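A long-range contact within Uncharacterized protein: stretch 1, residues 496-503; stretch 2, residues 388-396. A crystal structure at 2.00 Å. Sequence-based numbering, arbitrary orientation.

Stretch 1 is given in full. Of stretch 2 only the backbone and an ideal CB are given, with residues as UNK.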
ATOM      1  N   ALA A 496     -15.812 -28.429  -2.244  1.00 20.68           N
ATOM      2  CA  ALA A 496     -15.080 -28.793  -3.455  1.00 26.32           C
ATOM      3  C   ALA A 496     -13.770 -28.048  -3.578  1.00 19.81           C
ATOM      4  O   ALA A 496     -12.725 -28.659  -3.811  1.00 21.41           O
ATOM      5  CB  ALA A 496     -15.945 -28.557  -4.699  1.00 22.29           C
ATOM      6  N   PHE A 497     -13.811 -26.727  -3.433  1.00 21.48           N
ATOM      7  CA  PHE A 497     -12.609 -25.935  -3.717  1.00 18.50           C
ATOM      8  C   PHE A 497     -11.455 -26.240  -2.752  1.00 22.93           C
ATOM      9  O   PHE A 497     -10.274 -26.233  -3.145  1.00 18.67           O
ATOM     10  CB  PHE A 497     -12.921 -24.424  -3.811  1.00 17.82           C
ATOM     11  CG  PHE A 497     -12.813 -23.681  -2.500  1.00 17.60           C
ATOM     12  CD1 PHE A 497     -13.878 -23.644  -1.620  1.00 18.71           C
ATOM     13  CD2 PHE A 497     -11.645 -23.004  -2.164  1.00 20.77           C
ATOM     14  CE1 PHE A 497     -13.781 -22.961  -0.430  1.00 21.37           C
ATOM     15  CE2 PHE A 497     -11.536 -22.319  -0.972  1.00 18.64           C
ATOM     16  CZ  PHE A 497     -12.609 -22.291  -0.105  1.00 20.12           C
ATOM     17  N   PHE A 498     -11.807 -26.549  -1.508  1.00 20.19           N
ATOM     18  CA  PHE A 498     -10.808 -26.783  -0.482  1.00 19.43           C
ATOM     19  C   PHE A 498      -9.937 -27.987  -0.808  1.00 21.02           C
ATOM     20  O   PHE A 498      -8.801 -28.082  -0.343  1.00 20.09           O
ATOM     21  CB  PHE A 498     -11.460 -26.957   0.887  1.00 17.20           C
ATOM     22  CG  PHE A 498     -10.468 -27.092   1.991  1.00 19.06           C
ATOM     23  CD1 PHE A 498      -9.853 -25.967   2.518  1.00 20.42           C
ATOM     24  CD2 PHE A 498     -10.120 -28.341   2.486  1.00 20.56           C
ATOM     25  CE1 PHE A 498      -8.901 -26.077   3.530  1.00 20.80           C
ATOM     26  CE2 PHE A 498      -9.161 -28.464   3.495  1.00 24.28           C
ATOM     27  CZ  PHE A 498      -8.557 -27.312   4.020  1.00 20.10           C
ATOM     28  N   ALA A 499     -10.469 -28.910  -1.601  1.00 20.39           N
ATOM     29  CA  ALA A 499      -9.725 -30.113  -1.943  1.00 22.13           C
ATOM     30  C   ALA A 499      -8.527 -29.769  -2.815  1.00 23.55           C
ATOM     31  O   ALA A 499      -7.567 -30.536  -2.870  1.00 24.00           O
ATOM     32  CB  ALA A 499     -10.622 -31.136  -2.621  1.00 24.84           C
ATOM     33  N   ASN A 500      -8.573 -28.618  -3.488  1.00 21.35           N
ATOM     34  CA  ASN A 500      -7.461 -28.245  -4.360  1.00 22.82           C
ATOM     35  C   ASN A 500      -6.523 -27.199  -3.766  1.00 21.73           C
ATOM     36  O   ASN A 500      -5.669 -26.634  -4.462  1.00 22.15           O
ATOM     37  CB  ASN A 500      -7.968 -27.816  -5.739  1.00 27.85           C
ATOM     38  CG  ASN A 500      -8.642 -28.951  -6.483  1.00 29.10           C
ATOM     39  OD1 ASN A 500      -8.287 -30.122  -6.310  1.00 32.49           O
ATOM     40  ND2 ASN A 500      -9.621 -28.614  -7.310  1.00 32.87           N
ATOM     41  N   VAL A 501      -6.689 -26.936  -2.479  1.00 21.99           N
ATOM     42  CA  VAL A 501      -5.707 -26.163  -1.754  1.00 20.34           C
ATOM     43  C   VAL A 501      -4.490 -27.058  -1.599  1.00 18.26           C
ATOM     44  O   VAL A 501      -4.620 -28.186  -1.139  1.00 21.53           O
ATOM     45  CB  VAL A 501      -6.223 -25.783  -0.354  1.00 20.09           C
ATOM     46  CG1 VAL A 501      -5.111 -25.114   0.455  1.00 21.10           C
ATOM     47  CG2 VAL A 501      -7.467 -24.894  -0.471  1.00 19.22           C
ATOM     48  N   PRO A 502      -3.310 -26.563  -1.993  1.00 19.95           N
ATOM     49  CA  PRO A 502      -2.061 -27.332  -1.894  1.00 25.81           C
ATOM     50  C   PRO A 502      -1.828 -27.792  -0.451  1.00 24.76           C
ATOM     51  O   PRO A 502      -2.199 -27.087   0.484  1.00 22.37           O
ATOM     52  CB  PRO A 502      -0.983 -26.327  -2.334  1.00 20.34           C
ATOM     53  CG  PRO A 502      -1.723 -25.290  -3.148  1.00 24.91           C
ATOM     54  CD  PRO A 502      -3.089 -25.197  -2.502  1.00 22.54           C
ATOM     55  N   PRO A 503      -1.251 -28.986  -0.274  1.00 25.33           N
ATOM     56  CA  PRO A 503      -1.036 -29.497   1.086  1.00 23.92           C
ATOM     57  C   PRO A 503       0.012 -28.662   1.806  1.00 23.48           C
ATOM     58  O   PRO A 503       0.958 -28.201   1.158  1.00 24.48           O
ATOM     59  CB  PRO A 503      -0.515 -30.915   0.847  1.00 25.91           C
ATOM     60  CG  PRO A 503       0.131 -30.861  -0.511  1.00 24.82           C
ATOM     61  CD  PRO A 503      -0.665 -29.856  -1.312  1.00 24.24           C
ATOM     62  N   UNK A 388       0.186 -18.976  -8.275  1.00 26.50           N
ATOM     63  CA  UNK A 388      -0.723 -19.994  -8.792  1.00 25.02           C
ATOM     64  C   UNK A 388      -1.043 -21.012  -7.708  1.00 20.59           C
ATOM     65  O   UNK A 388      -0.147 -21.497  -7.030  1.00 24.42           O
ATOM     66  CB  UNK A 388      -0.120 -20.689 -10.015  1.00 25.02           C
ATOM     67  N   UNK A 389      -2.322 -21.286  -7.496  1.00 20.48           N
ATOM     68  CA  UNK A 389      -2.705 -22.308  -6.538  1.00 22.83           C
ATOM     69  C   UNK A 389      -2.784 -21.893  -5.076  1.00 21.64           C
ATOM     70  O   UNK A 389      -3.270 -22.676  -4.250  1.00 21.95           O
ATOM     71  CB  UNK A 389      -1.715 -23.469  -6.652  1.00 22.83           C
ATOM     72  N   UNK A 390      -2.291 -20.699  -4.753  1.00 18.39           N
ATOM     73  CA  UNK A 390      -2.376 -20.145  -3.395  1.00 20.88           C
ATOM     74  C   UNK A 390      -3.813 -20.253  -2.912  1.00 19.01           C
ATOM     75  O   UNK A 390      -4.730 -19.834  -3.626  1.00 17.43           O
ATOM     76  CB  UNK A 390      -1.900 -18.692  -3.355  1.00 20.88           C
ATOM     77  N   UNK A 391      -4.013 -20.858  -1.740  1.00 21.96           N
ATOM     78  CA  UNK A 391      -5.355 -21.029  -1.161  1.00 18.16           C
ATOM     79  C   UNK A 391      -6.314 -21.749  -2.098  1.00 20.31           C
ATOM     80  O   UNK A 391      -7.532 -21.608  -1.969  1.00 17.07           O
ATOM     81  CB  UNK A 391      -5.941 -19.666  -0.789  1.00 18.16           C
ATOM     82  N   UNK A 392      -5.763 -22.499  -3.054  1.00 16.51           N
ATOM     83  CA  UNK A 392      -6.572 -23.198  -4.033  1.00 18.15           C
ATOM     84  C   UNK A 392      -7.215 -22.279  -5.053  1.00 18.64           C
ATOM     85  O   UNK A 392      -8.209 -22.649  -5.689  1.00 15.68           O
ATOM     86  CB  UNK A 392      -7.659 -24.004  -3.319  1.00 18.15           C
ATOM     87  N   UNK A 393      -6.676 -21.066  -5.198  1.00 17.13           N
ATOM     88  CA  UNK A 393      -7.183 -20.162  -6.223  1.00 18.56           C
ATOM     89  C   UNK A 393      -6.264 -20.229  -7.438  1.00 17.19           C
ATOM     90  O   UNK A 393      -5.065 -20.418  -7.283  1.00 20.86           O
ATOM     91  CB  UNK A 393      -7.286 -18.730  -5.694  1.00 18.56           C
ATOM     92  N   UNK A 394      -6.834 -20.079  -8.637  1.00 20.22           N
ATOM     93  CA  UNK A 394      -6.073 -20.101  -9.888  1.00 16.41           C
ATOM     94  C   UNK A 394      -5.122 -21.295  -9.968  1.00 21.95           C
ATOM     95  O   UNK A 394      -3.965 -21.158 -10.396  1.00 18.38           O
ATOM     96  CB  UNK A 394      -5.280 -18.801 -10.039  1.00 16.41           C
ATOM     97  N   UNK A 395      -5.613 -22.455  -9.532  1.00 19.66           N
ATOM     98  CA  UNK A 395      -4.846 -23.689  -9.619  1.00 23.20           C
ATOM     99  C   UNK A 395      -4.475 -23.912 -11.073  1.00 23.37           C
ATOM    100  O   UNK A 395      -5.316 -23.782 -11.963  1.00 30.98           O
ATOM    101  CB  UNK A 395      -5.630 -24.878  -9.060  1.00 23.20           C
ATOM    102  N   UNK A 396      -3.204 -24.200 -11.314  1.00 19.15           N
ATOM    103  CA  UNK A 396      -2.728 -24.315 -12.679  1.00 37.70           C
ATOM    104  C   UNK A 396      -3.054 -23.132 -13.581  1.00 33.39           C
ATOM    105  O   UNK A 396      -3.921 -23.223 -14.455  1.00 36.03           O
ATOM    106  CB  UNK A 396      -3.309 -25.587 -13.301  1.00 37.70           C
TER

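Stretch 1 presents to its partner the ring of Phe497, the carbonyl of Asn500, a methyl group of Val501 and the ring of Pro502, an apolar surface with acceptors but no charge.

At position 388 the ideal CB has nothing of stretch 1 within 5.5 Å, so the contact sets no preference. The residue is Val388.

Position 389 is more restrictive. Its CA-to-CB bond runs sideways and the ideal CB would lie 3.9 Å from Pro502 CG, which is tolerable. The backbone angles, 84/-11, are decisive: a CB would be jammed against the carbonyl oxygen of the preceding residue, which calls for glycine. Gly389 is found, and its carbonyl does double service, with Gly389 O lying 3.1 Å from Pro502 CD and accepting a 2.8 Å hydrogen bond from the backbone N of position 392 that closes a tight turn.

Position 390 points away, with no atom of stretch 1 near its CB; many residues would suit, polar ones included. Asn390 occupies it and makes no contact across the interface.

At 391 the CB also points away, 5.5 Å from Val501 CG2. The backbone angles of 56/22 are left-handed, where glycine, asparagine and aspartate are the most comfortable, but stretch 1 leaves room for a longer chain. The residue is Gln391, whose side chain stays at least 5.4 Å from stretch 1 and is hydrogen-bonded elsewhere in the structure. Its backbone makes the contact instead: Gln391 O is 3.6 Å from Val501 CG2 and lies at the edge of the Phe497 ring, 4.2 Å from Phe497 CE2.

At position 392 the CA atoms of the two stretches lie nearest each other, and its CA-to-CB bond points toward stretch 1. An ideal CB would lie 3.0 Å from Val501 CG2, a clash, and 3.4 Å from Asn500 C, a tight fit. Positive phi (72°) also favours glycine. Gly392 lets the backbones approach to 3.8 Å between Gly392 CA and Val501 CA, and its CA-H group makes a contact with Asn500 O, at 3.6 Å from Gly392 CA. A water donates hydrogen bonds to Gly392 O (2.7 Å) and Phe497 O (2.9 Å), bridging two acceptors that could not pair directly.

At 393 the CB points away, yet a long, flexible chain could turn back toward the aromatic ring; lysine, arginine or methionine would be reasonable. Lys393 does so, bringing Lys393 NZ to 3.7 Å from Phe497 CE2 in an oblique approach, while the ammonium is hydrogen-bonded elsewhere in the structure.

Position 394 is out of reach of stretch 1, which sets no preference; its backbone angles, 49/42, suit glycine or asparagine best, yet Ala394 is deposited there.

Position 395 points toward stretch 1, with its ideal CB 4.9 Å from Asn500 O. A medium-sized apolar or polar chain would fit. Val395 places CG2 3.6 Å from Asn500 O and 4.2 Å from Asn500 CB.

Position 396 is remote; its positive phi of 52° favours glycine, and Gly396 is present.

Stretch 2 388-396: VGNQGKAVG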
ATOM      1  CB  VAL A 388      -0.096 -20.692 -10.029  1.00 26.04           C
ATOM      2  CG1 VAL A 388      -0.843 -21.959 -10.371  1.00 22.36           C
ATOM      3  CG2 VAL A 388      -0.076 -19.729 -11.220  1.00 23.20           C
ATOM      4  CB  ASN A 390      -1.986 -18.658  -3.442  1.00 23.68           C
ATOM      5  CG  ASN A 390      -1.261 -18.189  -2.194  1.00 26.03           C
ATOM      6  OD1 ASN A 390      -1.500 -18.679  -1.087  1.00 31.96           O
ATOM      7  ND2 ASN A 390      -0.360 -17.224  -2.371  1.00 37.48           N
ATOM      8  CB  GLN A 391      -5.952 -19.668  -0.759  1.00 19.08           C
ATOM      9  CG  GLN A 391      -5.379 -19.107   0.547  1.00 21.96           C
ATOM     10  CD  GLN A 391      -5.911 -17.726   0.917  1.00 19.39           C
ATOM     11  OE1 GLN A 391      -6.572 -17.048   0.123  1.00 17.24           O
ATOM     12  NE2 GLN A 391      -5.605 -17.298   2.126  1.00 16.40           N
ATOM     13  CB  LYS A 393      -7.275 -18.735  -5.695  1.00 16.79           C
ATOM     14  CG  LYS A 393      -7.867 -18.626  -4.300  1.00 14.67           C
ATOM     15  CD  LYS A 393      -9.327 -19.042  -4.224  1.00 15.04           C
ATOM     16  CE  LYS A 393      -9.729 -19.207  -2.733  1.00 14.10           C
ATOM     17  NZ  LYS A 393     -11.200 -18.993  -2.514  1.00 14.91           N
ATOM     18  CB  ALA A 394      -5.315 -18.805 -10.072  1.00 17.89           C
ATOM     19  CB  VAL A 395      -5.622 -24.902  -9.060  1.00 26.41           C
ATOM     20  CG1 VAL A 395      -5.002 -26.202  -9.544  1.00 26.06           C
ATOM     21  CG2 VAL A 395      -5.605 -24.870  -7.550  1.00 16.62           C
TER
HETATM   22  O   HOH W   1      -9.648 -24.913  -5.626  1.00 23.37           O
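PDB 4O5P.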